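Glutathione S-transferase 2 (Heligmosomoides polygyrus, PDB 1TW9) probably catalyses the conjugation of glutathione to electrophilic compounds, yielding an S-substituted glutathione and a halide ion. Local coordinates at residues Y4-N10 and K28-L34; G15-R19 and I67-L71; T45-Q50 and Q60-S64; F75-G79 and K152-V156. All blocks are in the same frame, centred on the assembly; numbering follows the deposited sequence.

Interaction 1: residues Y4-N10 and K28-L34; sequences YKLTYFN and KYEDVRL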
loop_
_atom_site.group_PDB
_atom_site.type_symbol
_atom_site.label_atom_id
_atom_site.label_comp_id
_atom_site.label_asym_id
_atom_site.label_seq_id
_atom_site.Cartn_x
_atom_site.Cartn_y
_atom_site.Cartn_z
ATOM N N TYR A 4 -12.029 -18.625 5.449
ATOM C CA TYR A 4 -11.041 -17.574 5.723
ATOM C C TYR A 4 -10.307 -17.882 7.017
ATOM O O TYR A 4 -10.929 -18.257 8.028
ATOM C CB TYR A 4 -11.694 -16.196 5.913
ATOM C CG TYR A 4 -12.385 -15.686 4.689
ATOM C CD1 TYR A 4 -11.647 -15.081 3.688
ATOM C CD2 TYR A 4 -13.719 -15.765 4.549
ATOM C CE1 TYR A 4 -12.226 -14.614 2.514
ATOM C CE2 TYR A 4 -14.354 -15.305 3.390
ATOM C CZ TYR A 4 -13.589 -14.714 2.372
ATOM O OH TYR A 4 -14.202 -14.210 1.231
ATOM N N LYS A 5 -8.987 -17.784 6.982
ATOM C CA LYS A 5 -8.201 -17.934 8.166
ATOM C C LYS A 5 -7.276 -16.755 8.206
ATOM O O LYS A 5 -6.572 -16.478 7.231
ATOM C CB LYS A 5 -7.381 -19.218 8.129
ATOM C CG LYS A 5 -6.420 -19.355 9.319
ATOM C CD LYS A 5 -5.702 -20.671 9.420
ATOM C CE LYS A 5 -4.634 -20.965 8.445
ATOM N NZ LYS A 5 -4.025 -22.346 8.853
ATOM N N LEU A 6 -7.256 -16.055 9.317
ATOM C CA LEU A 6 -6.332 -14.920 9.495
ATOM C C LEU A 6 -5.316 -15.339 10.599
ATOM O O LEU A 6 -5.724 -15.738 11.693
ATOM C CB LEU A 6 -7.075 -13.709 9.979
ATOM C CG LEU A 6 -6.186 -12.433 10.068
ATOM C CD1 LEU A 6 -5.648 -11.913 8.753
ATOM C CD2 LEU A 6 -6.959 -11.314 10.861
ATOM N N THR A 7 -4.020 -15.274 10.283
ATOM C CA THR A 7 -2.969 -15.645 11.249
ATOM C C THR A 7 -2.184 -14.338 11.578
ATOM O O THR A 7 -1.715 -13.605 10.677
ATOM C CB THR A 7 -2.057 -16.719 10.645
ATOM O OG1 THR A 7 -2.815 -17.946 10.442
ATOM C CG2 THR A 7 -0.987 -17.059 11.650
ATOM N N TYR A 8 -2.043 -14.089 12.879
ATOM C CA TYR A 8 -1.361 -12.910 13.374
ATOM C C TYR A 8 -0.938 -13.213 14.815
ATOM O O TYR A 8 -1.127 -14.296 15.295
ATOM C CB TYR A 8 -2.233 -11.657 13.237
ATOM C CG TYR A 8 -1.498 -10.383 13.565
ATOM C CD1 TYR A 8 -0.361 -10.018 12.867
ATOM C CD2 TYR A 8 -1.917 -9.560 14.589
ATOM C CE1 TYR A 8 0.315 -8.873 13.186
ATOM C CE2 TYR A 8 -1.248 -8.451 14.925
ATOM C CZ TYR A 8 -0.107 -8.089 14.187
ATOM O OH TYR A 8 0.602 -6.938 14.501
ATOM N N PHE A 9 -0.331 -12.248 15.486
ATOM C CA PHE A 9 -0.065 -12.335 16.886
ATOM C C PHE A 9 -1.304 -12.046 17.712
ATOM O O PHE A 9 -2.366 -11.651 17.164
ATOM C CB PHE A 9 1.051 -11.368 17.224
ATOM C CG PHE A 9 2.346 -11.747 16.590
ATOM C CD1 PHE A 9 2.950 -12.950 16.924
ATOM C CD2 PHE A 9 2.965 -10.929 15.680
ATOM C CE1 PHE A 9 4.135 -13.337 16.345
ATOM C CE2 PHE A 9 4.187 -11.321 15.125
ATOM C CZ PHE A 9 4.736 -12.519 15.458
ATOM N N ASN A 10 -1.202 -12.313 19.018
ATOM C CA ASN A 10 -2.313 -12.001 19.923
ATOM C C ASN A 10 -2.296 -10.539 20.266
ATOM O O ASN A 10 -1.905 -10.126 21.342
ATOM C CB ASN A 10 -2.332 -12.837 21.222
ATOM C CG ASN A 10 -3.575 -12.604 22.031
ATOM O OD1 ASN A 10 -4.562 -12.135 21.508
ATOM N ND2 ASN A 10 -3.519 -12.939 23.319
ATOM N N LYS A 28 -17.640 -14.976 9.023
ATOM C CA LYS A 28 -16.936 -15.804 9.970
ATOM C C LYS A 28 -15.545 -16.141 9.413
ATOM O O LYS A 28 -15.388 -16.384 8.228
ATOM C CB LYS A 28 -17.769 -17.061 10.269
ATOM C CG LYS A 28 -17.172 -18.355 9.867
ATOM C CD LYS A 28 -18.114 -19.524 10.158
ATOM C CE LYS A 28 -17.451 -20.883 10.578
ATOM N NZ LYS A 28 -17.461 -21.904 9.454
ATOM N N TYR A 29 -14.568 -16.220 10.288
ATOM C CA TYR A 29 -13.186 -16.561 9.904
ATOM C C TYR A 29 -12.491 -17.178 11.089
ATOM O O TYR A 29 -12.945 -17.042 12.197
ATOM C CB TYR A 29 -12.438 -15.329 9.423
ATOM C CG TYR A 29 -12.192 -14.300 10.520
ATOM C CD1 TYR A 29 -13.248 -13.466 10.979
ATOM C CD2 TYR A 29 -10.920 -14.151 11.072
ATOM C CE1 TYR A 29 -13.050 -12.512 11.992
ATOM C CE2 TYR A 29 -10.706 -13.232 12.089
ATOM C CZ TYR A 29 -11.760 -12.457 12.576
ATOM O OH TYR A 29 -11.525 -11.565 13.582
ATOM N N GLU A 30 -11.391 -17.881 10.844
ATOM C CA GLU A 30 -10.601 -18.455 11.889
ATOM C C GLU A 30 -9.568 -17.403 12.312
ATOM O O GLU A 30 -8.744 -17.006 11.499
ATOM C CB GLU A 30 -9.944 -19.698 11.322
ATOM C CG GLU A 30 -9.424 -20.652 12.324
ATOM C CD GLU A 30 -8.811 -21.911 11.686
ATOM O OE1 GLU A 30 -8.091 -22.586 12.424
ATOM O OE2 GLU A 30 -9.053 -22.204 10.479
ATOM N N ASP A 31 -9.656 -16.920 13.553
ATOM C CA ASP A 31 -8.798 -15.852 14.061
ATOM C C ASP A 31 -7.666 -16.550 14.840
ATOM O O ASP A 31 -7.810 -16.918 16.020
ATOM C CB ASP A 31 -9.592 -14.916 14.973
ATOM C CG ASP A 31 -8.844 -13.663 15.348
ATOM O OD1 ASP A 31 -7.949 -13.277 14.568
ATOM O OD2 ASP A 31 -9.148 -13.004 16.406
ATOM N N VAL A 32 -6.570 -16.784 14.135
ATOM C CA VAL A 32 -5.400 -17.492 14.693
ATOM C C VAL A 32 -4.398 -16.500 15.283
ATOM O O VAL A 32 -3.904 -15.616 14.598
ATOM C CB VAL A 32 -4.721 -18.433 13.665
ATOM C CG1 VAL A 32 -3.529 -19.110 14.286
ATOM C CG2 VAL A 32 -5.787 -19.464 13.123
ATOM N N ARG A 33 -4.141 -16.669 16.591
ATOM C CA ARG A 33 -3.326 -15.741 17.351
ATOM C C ARG A 33 -2.161 -16.554 17.900
ATOM O O ARG A 33 -2.291 -17.310 18.877
ATOM C CB ARG A 33 -4.113 -15.101 18.487
ATOM C CG ARG A 33 -5.159 -14.165 17.991
ATOM C CD ARG A 33 -6.168 -13.707 19.044
ATOM N NE ARG A 33 -7.126 -12.817 18.470
ATOM C CZ ARG A 33 -7.166 -11.501 18.674
ATOM N NH1 ARG A 33 -6.348 -10.924 19.560
ATOM N NH2 ARG A 33 -8.061 -10.766 18.048
ATOM N N LEU A 34 -1.035 -16.365 17.254
ATOM C CA LEU A 34 0.172 -17.079 17.598
ATOM C C LEU A 34 0.917 -16.447 18.739
ATOM O O LEU A 34 0.949 -15.242 18.871
ATOM C CB LEU A 34 1.076 -17.109 16.371
ATOM C CG LEU A 34 0.521 -17.774 15.109
ATOM C CD1 LEU A 34 1.526 -17.715 14.040
ATOM C CD2 LEU A 34 0.081 -19.235 15.355
HETATM O O HOH W 1 -14.364 -18.808 7.179
#
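Arg33 NH1 donates to Asn10 OD1 at 2.9 Å, the oxygen lying at the edge of the guanidinium while the amide plane stands 79° from it. The same flat group reaches back along its own strand: NE forms a salt bridge with Asp31 OD2 at 2.9 Å, and NH2 bonds to that oxygen too, a side-on grip of two nitrogens on one atom. With CG anti to the carbonyl carbon (chi1 -69°) and the chain extended as far as NE, the guanidinium is carried between the two acceptors. A leucine in place of Arg33 would probably leave Asn10 OD1 without its donor and strip Asp31 OD2 of both N-H groups, setting the Asn10 amide free to turn. The strands themselves pair in parallel. Leu6 spans Glu30 and Val32, its N 2.8 Å from Glu30 O and its O 2.8 Å from Val32 N, and Tyr8 repeats the pattern between Val32 and Leu34. A water bridges Tyr4 N and the Lys28 carbonyl. On the face bearing Lys5, Thr7 and Val32, Thr7 CG2 presses on Leu34 CD1 at 3.5 Å, and Lys5 CG lies 3.9 Å from Val32 CG2. Tyr4 and Tyr29 meet through their CB atoms at 3.7 Å. The two strands belong to the beta-alpha-beta unit of a thioredoxin-like domain. Helix 16-24 makes the crossover on the Leu6 face, where Arg19 holds Asp31 OD1 and Phe22 stacks on Tyr29; strand 53-56 takes the other edge of 4-9.

Interaction 2: residues G15-R19 and I67-L71; sequences GECAR and ICRYL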
loop_
_atom_site.group_PDB
_atom_site.type_symbol
_atom_site.label_atom_id
_atom_site.label_comp_id
_atom_site.label_asym_id
_atom_site.label_seq_id
_atom_site.Cartn_x
_atom_site.Cartn_y
_atom_site.Cartn_z
ATOM N N GLY A 15 -3.098 -6.850 12.344
ATOM C CA GLY A 15 -4.172 -7.785 12.002
ATOM C C GLY A 15 -5.573 -7.180 12.144
ATOM O O GLY A 15 -6.516 -7.624 11.535
ATOM N N GLU A 16 -5.690 -6.090 12.902
ATOM C CA GLU A 16 -6.982 -5.623 13.362
ATOM C C GLU A 16 -7.873 -5.084 12.243
ATOM O O GLU A 16 -9.059 -5.286 12.291
ATOM C CB GLU A 16 -6.819 -4.586 14.429
ATOM C CG GLU A 16 -8.085 -4.159 15.157
ATOM C CD GLU A 16 -8.792 -5.232 15.933
ATOM O OE1 GLU A 16 -8.244 -6.332 16.138
ATOM O OE2 GLU A 16 -9.921 -4.950 16.390
ATOM N N CYS A 17 -7.312 -4.378 11.273
ATOM C CA CYS A 17 -8.187 -3.797 10.218
ATOM C C CYS A 17 -8.870 -4.941 9.488
ATOM O O CYS A 17 -10.109 -4.970 9.353
ATOM C CB CYS A 17 -7.347 -2.842 9.384
ATOM S SG CYS A 17 -8.330 -2.045 8.107
ATOM N N ALA A 18 -8.104 -5.977 9.167
ATOM C CA ALA A 18 -8.712 -7.160 8.564
ATOM C C ALA A 18 -9.881 -7.719 9.416
ATOM O O ALA A 18 -10.976 -8.081 8.886
ATOM C CB ALA A 18 -7.674 -8.149 8.236
ATOM N N ARG A 19 -9.643 -7.888 10.728
ATOM C CA ARG A 19 -10.650 -8.397 11.651
ATOM C C ARG A 19 -11.849 -7.534 11.642
ATOM O O ARG A 19 -12.996 -7.999 11.703
ATOM C CB ARG A 19 -10.075 -8.515 13.068
ATOM C CG ARG A 19 -8.906 -9.474 13.189
ATOM C CD ARG A 19 -8.649 -9.714 14.679
ATOM N NE ARG A 19 -7.406 -10.477 14.927
ATOM C CZ ARG A 19 -6.286 -9.932 15.373
ATOM N NH1 ARG A 19 -6.217 -8.622 15.618
ATOM N NH2 ARG A 19 -5.263 -10.715 15.628
ATOM N N ILE A 67 -4.214 -7.446 2.308
ATOM C CA ILE A 67 -5.249 -8.225 2.947
ATOM C C ILE A 67 -6.538 -7.397 3.136
ATOM O O ILE A 67 -7.633 -7.819 2.734
ATOM C CB ILE A 67 -4.734 -8.814 4.257
ATOM C CG1 ILE A 67 -3.670 -9.905 4.011
ATOM C CG2 ILE A 67 -5.896 -9.368 5.020
ATOM C CD1 ILE A 67 -3.019 -10.305 5.298
ATOM N N CYS A 68 -6.414 -6.223 3.736
ATOM C CA CYS A 68 -7.579 -5.367 4.049
ATOM C C CYS A 68 -8.255 -4.955 2.755
ATOM O O CYS A 68 -9.434 -5.015 2.665
ATOM C CB CYS A 68 -7.121 -4.120 4.788
ATOM S SG CYS A 68 -6.725 -4.599 6.450
ATOM N N ARG A 69 -7.475 -4.507 1.764
ATOM C CA ARG A 69 -8.054 -4.042 0.485
ATOM C C ARG A 69 -8.749 -5.187 -0.203
ATOM O O ARG A 69 -9.858 -5.045 -0.657
ATOM C CB ARG A 69 -7.003 -3.461 -0.379
ATOM C CG ARG A 69 -7.469 -2.918 -1.691
ATOM C CD ARG A 69 -6.400 -2.405 -2.628
ATOM N NE ARG A 69 -5.521 -1.460 -1.994
ATOM C CZ ARG A 69 -4.366 -1.729 -1.397
ATOM N NH1 ARG A 69 -3.785 -2.936 -1.474
ATOM N NH2 ARG A 69 -3.721 -0.724 -0.804
ATOM N N TYR A 70 -8.143 -6.350 -0.197
ATOM C CA TYR A 70 -8.767 -7.539 -0.773
ATOM C C TYR A 70 -10.141 -7.872 -0.132
ATOM O O TYR A 70 -11.136 -8.060 -0.810
ATOM C CB TYR A 70 -7.819 -8.739 -0.666
ATOM C CG TYR A 70 -8.494 -10.057 -1.008
ATOM C CD1 TYR A 70 -8.704 -10.411 -2.355
ATOM C CD2 TYR A 70 -8.943 -10.941 -0.046
ATOM C CE1 TYR A 70 -9.366 -11.488 -2.691
ATOM C CE2 TYR A 70 -9.566 -12.028 -0.413
ATOM C CZ TYR A 70 -9.727 -12.357 -1.711
ATOM O OH TYR A 70 -10.443 -13.541 -1.968
ATOM N N LEU A 71 -10.137 -7.987 1.196
ATOM C CA LEU A 71 -11.340 -8.242 1.971
ATOM C C LEU A 71 -12.331 -7.162 1.756
ATOM O O LEU A 71 -13.495 -7.417 1.506
ATOM C CB LEU A 71 -10.987 -8.372 3.426
ATOM C CG LEU A 71 -10.229 -9.613 3.795
ATOM C CD1 LEU A 71 -9.825 -9.553 5.272
ATOM C CD2 LEU A 71 -10.941 -10.946 3.390
#
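Cys17 and Ala18, which meet Cys68, ride on a helix start anchored by Glu16, whose OE2 is gripped by Arg201, Trp197 and Gln20. Its other oxygen, OE1, takes a salt bridge from Arg19 NH1 at 3.1 Å, approached nearly along the C-O direction and tilted 15° from the guanidinium plane; Arg19 NH1 also donates to the Gly11 carbonyl. All this lies on the side of helix 16-24 that faces away from helix 64-75. The contact between the helices, by contrast, is apolar and no hydrogen bond crosses it. Cys68 SG and the methyl group of Ala18 share most of the fit. The Cys68 thiol, anti to the carbonyl carbon (chi1 -75°), is laid against the first helix, 3.3 Å from Ala18 N and 3.4 Å from Cys17 SG, a sulfur-sulfur spacing of packing and far too long for a disulfide. The pair illustrates how a thioredoxin-like domain covers one face of its sheet: helices 16-24 and 64-75 lie side by side upon it, with Ile67 and Leu71 resting on Leu54 of strand 53-56 and Arg19 on Leu6 and Tyr8 of strand 4-9. Ala18 is the small residue that lets them approach, the alpha carbons of Ala18 and Cys68 being 5.0 Å apart. The methyl group of Ala18 is caught between two branches, Ile67 CG2 and Leu71 CD1, each 3.9 Å from Ala18 CB. Leu159 of helix 155-170 packs on Cys17. Just beyond, Arg69 forms salt bridges to Asp89 of its own chain and to Asp89 of the second subunit, and the Tyr70 ring meets Phe83 of that subunit edge-to-face.

Interaction 3: residues T45-Q50 and Q60-S64; sequences TFPFGQ and QLAQS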
loop_
_atom_site.group_PDB
_atom_site.type_symbol
_atom_site.label_atom_id
_atom_site.label_comp_id
_atom_site.label_asym_id
_atom_site.label_seq_id
_atom_site.Cartn_x
_atom_site.Cartn_y
_atom_site.Cartn_z
ATOM N N THR A 45 6.989 -20.509 6.532
ATOM C CA THR A 45 5.784 -20.919 5.796
ATOM C C THR A 45 5.013 -19.693 5.291
ATOM O O THR A 45 4.093 -19.841 4.504
ATOM C CB THR A 45 4.797 -21.789 6.665
ATOM O OG1 THR A 45 4.164 -20.986 7.674
ATOM C CG2 THR A 45 5.494 -22.963 7.444
ATOM N N PHE A 46 5.379 -18.506 5.757
ATOM C CA PHE A 46 4.648 -17.279 5.363
ATOM C C PHE A 46 5.365 -16.645 4.172
ATOM O O PHE A 46 6.603 -16.692 4.107
ATOM C CB PHE A 46 4.539 -16.307 6.528
ATOM C CG PHE A 46 3.910 -16.909 7.752
ATOM C CD1 PHE A 46 4.551 -16.846 8.974
ATOM C CD2 PHE A 46 2.714 -17.559 7.687
ATOM C CE1 PHE A 46 3.946 -17.359 10.097
ATOM C CE2 PHE A 46 2.134 -18.083 8.811
ATOM C CZ PHE A 46 2.777 -18.012 10.010
ATOM N N PRO A 47 4.573 -16.048 3.264
ATOM C CA PRO A 47 5.112 -15.529 2.008
ATOM C C PRO A 47 6.327 -14.629 2.126
ATOM O O PRO A 47 7.283 -14.766 1.351
ATOM C CB PRO A 47 3.938 -14.794 1.419
ATOM C CG PRO A 47 2.741 -15.593 1.881
ATOM C CD PRO A 47 3.122 -15.871 3.326
ATOM N N PHE A 48 6.349 -13.761 3.125
ATOM C CA PHE A 48 7.460 -12.893 3.347
ATOM C C PHE A 48 8.003 -13.020 4.777
ATOM O O PHE A 48 8.570 -12.077 5.326
ATOM C CB PHE A 48 7.090 -11.463 3.051
ATOM C CG PHE A 48 6.445 -11.306 1.695
ATOM C CD1 PHE A 48 5.075 -11.111 1.612
ATOM C CD2 PHE A 48 7.204 -11.390 0.542
ATOM C CE1 PHE A 48 4.461 -11.019 0.377
ATOM C CE2 PHE A 48 6.615 -11.259 -0.720
ATOM C CZ PHE A 48 5.248 -11.095 -0.791
ATOM N N GLY A 49 7.819 -14.186 5.351
ATOM C CA GLY A 49 8.354 -14.475 6.709
ATOM C C GLY A 49 7.679 -13.712 7.848
ATOM O O GLY A 49 8.247 -13.553 8.944
ATOM N N GLN A 50 6.483 -13.187 7.598
ATOM C CA GLN A 50 5.799 -12.345 8.572
ATOM C C GLN A 50 4.317 -12.619 8.607
ATOM O O GLN A 50 3.765 -13.278 7.709
ATOM C CB GLN A 50 5.944 -10.895 8.252
ATOM C CG GLN A 50 7.327 -10.409 8.116
ATOM C CD GLN A 50 7.279 -9.136 7.334
ATOM O OE1 GLN A 50 7.028 -9.150 6.122
ATOM N NE2 GLN A 50 7.419 -8.051 8.005
ATOM N N GLN A 60 -2.565 -18.502 0.460
ATOM C CA GLN A 60 -2.041 -17.434 1.320
ATOM C C GLN A 60 -1.958 -16.090 0.614
ATOM O O GLN A 60 -1.551 -16.012 -0.543
ATOM C CB GLN A 60 -0.641 -17.747 1.825
ATOM C CG GLN A 60 -0.494 -18.958 2.669
ATOM C CD GLN A 60 0.916 -19.114 3.107
ATOM O OE1 GLN A 60 1.805 -19.168 2.243
ATOM N NE2 GLN A 60 1.153 -19.201 4.437
ATOM N N LEU A 61 -2.255 -15.058 1.383
ATOM C CA LEU A 61 -2.089 -13.681 0.994
ATOM C C LEU A 61 -1.524 -12.924 2.193
ATOM O O LEU A 61 -2.177 -12.870 3.267
ATOM C CB LEU A 61 -3.424 -13.064 0.632
ATOM C CG LEU A 61 -3.464 -11.512 0.365
ATOM C CD1 LEU A 61 -2.580 -11.126 -0.839
ATOM C CD2 LEU A 61 -4.855 -10.971 0.204
ATOM N N ALA A 62 -0.354 -12.344 1.980
ATOM C CA ALA A 62 0.346 -11.647 3.057
ATOM C C ALA A 62 0.186 -10.127 2.871
ATOM O O ALA A 62 -0.345 -9.660 1.879
ATOM C CB ALA A 62 1.803 -12.002 3.073
ATOM N N GLN A 63 0.643 -9.396 3.874
ATOM C CA GLN A 63 0.782 -7.942 3.885
ATOM C C GLN A 63 -0.566 -7.293 4.285
ATOM O O GLN A 63 -1.569 -7.373 3.600
ATOM C CB GLN A 63 1.331 -7.363 2.615
ATOM C CG GLN A 63 2.721 -7.833 2.230
ATOM C CD GLN A 63 3.793 -7.227 3.078
ATOM O OE1 GLN A 63 4.914 -7.704 3.089
ATOM N NE2 GLN A 63 3.438 -6.193 3.826
ATOM N N SER A 64 -0.525 -6.620 5.439
ATOM C CA SER A 64 -1.685 -6.006 6.069
ATOM C C SER A 64 -2.613 -5.268 5.142
ATOM O O SER A 64 -3.775 -5.525 5.074
ATOM C CB SER A 64 -1.179 -4.989 7.147
ATOM O OG SER A 64 -2.301 -4.612 7.900
#
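Ala62 CB is the centre of the tight half of this contact, touched from two directions by the loop 45-50. Phe48 brings its ring up edge-on: swung beside the backbone N (chi1 -51°), the ring carries CD1 to 3.7 Å from Ala62 CB, and Pro47 CB comes to within 3.9 Å of the same methyl. Pro47 also covers part of one face of the Phe48 ring, so proline, ring and methyl form a compact apolar cluster. A type I turn from Phe46 to Gly49, closed by Gly49 N on Phe46 O, sets both residues facing the strand. The strand, 59-62, is an outermost one of the thioredoxin-like sheet, and the loop leads from helix 36-39 into strand 53-56. Phe48 also leans on Ala94 of the second subunit, placing this side near the dimer interface. The other half is looser and more polar, with exposed Thr45 at its margin. Gln60, its chain extended beyond CG, reaches out to give NE2 to Thr45 O at 3.0 Å, the donor standing 36° above the carbonyl plane. Its amide also skirts the Phe46 ring, NE2 lying at the edge 4.0 Å from Phe46 CD2. Were Gln60 a valine, Thr45 O would probably lose this donor and this part of the loop its polar tie to the strand.

Interaction 4: residues F75-G79 and K152-V156; sequences FGFAG and KISWV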
loop_
_atom_site.group_PDB
_atom_site.type_symbol
_atom_site.label_atom_id
_atom_site.label_comp_id
_atom_site.label_asym_id
_atom_site.label_seq_id
_atom_site.Cartn_x
_atom_site.Cartn_y
_atom_site.Cartn_z
ATOM N N PHE A 75 -16.154 -7.503 0.017
ATOM C CA PHE A 75 -17.375 -7.268 0.822
ATOM C C PHE A 75 -18.056 -5.939 0.591
ATOM O O PHE A 75 -19.138 -5.672 1.153
ATOM C CB PHE A 75 -17.072 -7.508 2.330
ATOM C CG PHE A 75 -16.648 -8.893 2.620
ATOM C CD1 PHE A 75 -15.442 -9.158 3.203
ATOM C CD2 PHE A 75 -17.464 -9.925 2.252
ATOM C CE1 PHE A 75 -15.090 -10.480 3.467
ATOM C CE2 PHE A 75 -17.106 -11.195 2.498
ATOM C CZ PHE A 75 -15.901 -11.463 3.030
ATOM N N GLY A 76 -17.441 -5.072 -0.210
ATOM C CA GLY A 76 -18.094 -3.825 -0.607
ATOM C C GLY A 76 -17.688 -2.585 0.194
ATOM O O GLY A 76 -18.483 -1.657 0.298
ATOM N N PHE A 77 -16.484 -2.595 0.777
ATOM C CA PHE A 77 -16.065 -1.549 1.676
ATOM C C PHE A 77 -14.809 -0.872 1.089
ATOM O O PHE A 77 -13.910 -0.441 1.849
ATOM C CB PHE A 77 -15.786 -2.054 3.078
ATOM C CG PHE A 77 -17.003 -2.818 3.675
ATOM C CD1 PHE A 77 -16.932 -4.124 4.033
ATOM C CD2 PHE A 77 -18.168 -2.146 3.826
ATOM C CE1 PHE A 77 -18.141 -4.734 4.526
ATOM C CE2 PHE A 77 -19.274 -2.760 4.341
ATOM C CZ PHE A 77 -19.217 -4.037 4.610
ATOM N N ALA A 78 -14.712 -0.878 -0.217
ATOM C CA ALA A 78 -13.533 -0.203 -0.893
ATOM C C ALA A 78 -13.981 0.832 -1.923
ATOM O O ALA A 78 -13.289 1.045 -2.898
ATOM C CB ALA A 78 -12.676 -1.180 -1.496
ATOM N N GLY A 79 -15.035 1.557 -1.635
ATOM C CA GLY A 79 -15.487 2.610 -2.481
ATOM C C GLY A 79 -16.399 2.133 -3.583
ATOM O O GLY A 79 -16.518 0.922 -3.841
ATOM N N LYS A 152 -20.115 5.850 1.873
ATOM C CA LYS A 152 -20.243 4.627 2.628
ATOM C C LYS A 152 -18.940 4.322 3.304
ATOM O O LYS A 152 -17.863 4.792 2.914
ATOM C CB LYS A 152 -20.592 3.533 1.644
ATOM C CG LYS A 152 -20.776 2.178 2.176
ATOM C CD LYS A 152 -21.002 1.243 0.985
ATOM C CE LYS A 152 -21.283 -0.224 1.442
ATOM N NZ LYS A 152 -21.245 -1.268 0.368
ATOM N N ILE A 153 -19.023 3.575 4.371
ATOM C CA ILE A 153 -17.869 3.224 5.163
ATOM C C ILE A 153 -16.909 2.442 4.313
ATOM O O ILE A 153 -17.330 1.604 3.445
ATOM C CB ILE A 153 -18.340 2.405 6.385
ATOM C CG1 ILE A 153 -17.214 2.165 7.395
ATOM C CG2 ILE A 153 -18.931 1.085 5.988
ATOM C CD1 ILE A 153 -17.632 1.696 8.802
ATOM N N SER A 154 -15.608 2.668 4.533
ATOM C CA SER A 154 -14.592 1.900 3.803
ATOM C C SER A 154 -13.556 1.402 4.806
ATOM O O SER A 154 -13.482 1.900 5.954
ATOM C CB SER A 154 -13.894 2.704 2.747
ATOM O OG SER A 154 -13.146 3.765 3.318
ATOM N N TRP A 155 -12.665 0.569 4.305
ATOM C CA TRP A 155 -11.612 -0.020 5.221
ATOM C C TRP A 155 -10.666 1.045 5.753
ATOM O O TRP A 155 -10.136 0.889 6.900
ATOM C CB TRP A 155 -10.836 -1.111 4.521
ATOM C CG TRP A 155 -10.055 -0.715 3.312
ATOM C CD1 TRP A 155 -10.510 -0.560 2.014
ATOM C CD2 TRP A 155 -8.627 -0.575 3.244
ATOM N NE1 TRP A 155 -9.442 -0.295 1.167
ATOM C CE2 TRP A 155 -8.288 -0.250 1.908
ATOM C CE3 TRP A 155 -7.621 -0.560 4.202
ATOM C CZ2 TRP A 155 -6.973 0.003 1.500
ATOM C CZ3 TRP A 155 -6.321 -0.339 3.775
ATOM C CH2 TRP A 155 -6.013 -0.071 2.453
ATOM N N VAL A 156 -10.464 2.122 5.029
ATOM C CA VAL A 156 -9.560 3.209 5.563
ATOM C C VAL A 156 -10.278 3.959 6.695
ATOM O O VAL A 156 -9.639 4.403 7.645
ATOM C CB VAL A 156 -8.984 4.191 4.524
ATOM C CG1 VAL A 156 -10.075 5.187 3.995
ATOM C CG2 VAL A 156 -7.791 4.917 5.121
HETATM O O HOH W 2 -21.335 -3.895 1.189
HETATM O O HOH W 3 -16.715 1.914 0.719
#
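The Phe77 ring and Ile153 cross at a slant, Phe77 CD2 resting 4.0 Å from Ile153 CG2. Leaning to the backbone N side (chi1 -55°), Phe77 turns its ring edge to the Ile153 carbonyl while Phe75 O sits over one face. The Trp155 indole comes in differently. Its CG lies between the backbone N and the carbonyl carbon (chi1 62°), which brings the ring edge round to Phe77 O, 3.4 Å from CD1 and in the indole plane. Phe77 O also takes the Trp155 N-H at 2.9 Å. Ser154, the N-cap of helix 155-170, donates its own N to Asp157, half of a capping arrangement. Fully extended Lys152 stretches past the aromatic ring to place NZ 2.8 Å from Gly76 O, and a water links the same ammonium to Phe75 O. Trp155 is buried between helices 64-75 and 82-101, joining the two domains of the transferase. Because both direct polar bonds end on backbone carbonyls of the 75-79 loop, they probably help to hold the path of the linker between the domains, and the side chains add mostly apolar packing.

Interactions 1, 2 and 3 all belong to the thioredoxin-like N-terminal domain, whereas interaction 4 fastens the segment after helix 64-75 to the start of helix 155-170 in the C-terminal domain. Along the chain the segments of interactions 1 and 2 alternate, interaction 3 falls wholly between the two segments of interaction 2, and interaction 4 follows. Centres of interactions 1 and 2 lie about 11 Å apart, as do those of 2 and 4; 3 and 4 are about 23 Å apart and do not touch. Interaction 2 stands between sheet and helical domain: Ile67 packs on Leu61, and Cys68 on Trp155. Interactions 2 and 3 also reach the second subunit, so sheet, domain interface and dimer are joined.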